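Gluconate kinase (Lactobacillus acidophilus, PDB 3LL3) phosphorylates D-xylulose with ATP as the phosphate donor, acting as a sugar kinase of the FGGY family. Local coordinates at the interface of chains A and B. Sequence-based numbering; all coordinates share one arbitrary frame. Chains: chain A/B, Gluconate kinase.

The interface of chains A and B. Residues chain A 485, 488, 492; chain B 333, 335, 357-358, 477, 481.
With CG anti to its own carbonyl carbon (chi1 -71°) and the ring turned nearly perpendicular to the side-chain stem (chi2 84°), A:Phe492 projects from the 3-10 turn 490-492 towards B:Val357, B:Gly358, B:Leu477 and B:Ile481. This residue near the C-terminal end of one FGGY-family kinase subunit thus inserts between strand 354-359 and helix 465-485 of the other, hiding 107 Å² and dominating the patch. The contact recurs with the chains exchanged, in a two-fold homodimer interface whose role in solution the structure alone does not establish.

From the helix, B:Leu477 lays the methyl groups at its branched tip over one face of the ring, CD2 reaching A:Phe492 CD2 at 4.0 Å. The strand's backbone meets the opposite face near its rim, where B:Gly358 CA lies 3.4 Å from A:Phe492 CE2; lacking a side chain, the glycine lets the aromatic group settle against the main chain. Two branched residues receive the far end of the ring from either side of its plane. B:Ile481, whose CG1 is anti to the carbonyl carbon (chi1 -55°), comes from the opposite direction and puts CD1 3.6 Å from A:Phe492 CZ. B:Val357 crosses at about a right angle, its CG1 also 3.6 Å from A:Phe492 CZ.

In the ring plane, the backbone carbonyl O of B:Asn333 faces the CD2-CE2 edge, 3.2 Å from A:Phe492 CE2, an arrangement in which the slightly positive C-H rim may favour the oxygen. The amide ND2 of B:Asn333 turns to the backbone O of A:Phe492 in a weak hydrogen bond of 3.4 Å. An alanine in place of A:Phe492 is likely to strip B:Leu477 and B:Gly358 of the aromatic surface between them and leave the methyl ends of B:Val357 and B:Ile481 poorly packed. Earlier in chain A, A:Leu485 CD2 makes a looser contact with B:Val357 CG1 at 4.2 Å.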
loop_
_atom_site.group_PDB
_atom_site.type_symbol
_atom_site.label_atom_id
_atom_site.label_comp_id
_atom_site.label_asym_id
_atom_site.label_seq_id
_atom_site.Cartn_x
_atom_site.Cartn_y
_atom_site.Cartn_z
ATOM N N LEU A 485 9.988 -2.945 -3.117
ATOM C CA LEU A 485 9.926 -2.691 -1.682
ATOM C C LEU A 485 10.789 -3.629 -0.836
ATOM O O LEU A 485 10.917 -3.417 0.358
ATOM C CB LEU A 485 8.469 -2.749 -1.192
ATOM C CG LEU A 485 7.592 -1.574 -1.655
ATOM C CD1 LEU A 485 6.134 -1.867 -1.376
ATOM C CD2 LEU A 485 8.045 -0.284 -0.959
ATOM N N SER A 488 13.137 -2.206 1.719
ATOM C CA SER A 488 12.648 -1.037 2.449
ATOM C C SER A 488 12.054 -1.302 3.840
ATOM O O SER A 488 11.652 -0.364 4.527
ATOM C CB SER A 488 11.657 -0.245 1.577
ATOM O OG SER A 488 12.301 0.245 0.404
ATOM N N PHE A 492 11.159 0.514 8.881
ATOM C CA PHE A 492 9.974 0.621 9.741
ATOM C C PHE A 492 10.234 0.353 11.221
ATOM O O PHE A 492 9.304 0.377 12.037
ATOM C CB PHE A 492 8.846 -0.296 9.232
ATOM C CG PHE A 492 8.228 0.185 7.957
ATOM C CD1 PHE A 492 8.802 -0.127 6.735
ATOM C CD2 PHE A 492 7.106 1.012 7.979
ATOM C CE1 PHE A 492 8.243 0.353 5.543
ATOM C CE2 PHE A 492 6.548 1.497 6.796
ATOM C CZ PHE A 492 7.121 1.172 5.580
ATOM N N ASN B 333 3.794 4.267 12.237
ATOM C CA ASN B 333 4.712 4.204 11.102
ATOM C C ASN B 333 4.104 3.695 9.798
ATOM O O ASN B 333 4.838 3.284 8.894
ATOM C CB ASN B 333 5.967 3.400 11.442
ATOM C CG ASN B 333 6.999 4.212 12.216
ATOM O OD1 ASN B 333 6.837 5.424 12.439
ATOM N ND2 ASN B 333 8.077 3.546 12.620
ATOM N N ILE B 335 2.748 4.364 6.248
ATOM C CA ILE B 335 2.897 5.405 5.231
ATOM C C ILE B 335 1.799 5.303 4.171
ATOM O O ILE B 335 1.530 4.200 3.648
ATOM C CB ILE B 335 4.239 5.287 4.519
ATOM C CG1 ILE B 335 5.396 5.548 5.500
ATOM C CG2 ILE B 335 4.288 6.234 3.334
ATOM C CD1 ILE B 335 5.290 6.888 6.226
ATOM N N VAL B 357 1.945 1.618 2.749
ATOM C CA VAL B 357 3.123 0.776 2.959
ATOM C C VAL B 357 3.476 0.709 4.446
ATOM O O VAL B 357 3.535 1.750 5.121
ATOM C CB VAL B 357 4.345 1.285 2.159
ATOM C CG1 VAL B 357 5.556 0.390 2.377
ATOM C CG2 VAL B 357 4.010 1.332 0.678
ATOM N N GLY B 358 3.674 -0.512 4.950
ATOM C CA GLY B 358 4.064 -0.731 6.337
ATOM C C GLY B 358 2.991 -1.352 7.199
ATOM O O GLY B 358 2.984 -1.170 8.403
ATOM N N LEU B 477 11.056 8.523 6.461
ATOM C CA LEU B 477 10.524 7.235 6.082
ATOM C C LEU B 477 9.510 7.426 4.939
ATOM O O LEU B 477 9.529 6.683 3.959
ATOM C CB LEU B 477 9.867 6.555 7.278
ATOM C CG LEU B 477 9.206 5.194 7.058
ATOM C CD1 LEU B 477 10.189 4.204 6.437
ATOM C CD2 LEU B 477 8.642 4.666 8.373
ATOM N N ILE B 481 9.937 5.577 1.170
ATOM C CA ILE B 481 8.898 4.802 0.491
ATOM C C ILE B 481 8.513 5.410 -0.877
ATOM O O ILE B 481 8.391 4.693 -1.877
ATOM C CB ILE B 481 7.652 4.640 1.384
ATOM C CG1 ILE B 481 8.024 4.030 2.744
ATOM C CG2 ILE B 481 6.576 3.809 0.667
ATOM C CD1 ILE B 481 8.699 2.636 2.676
#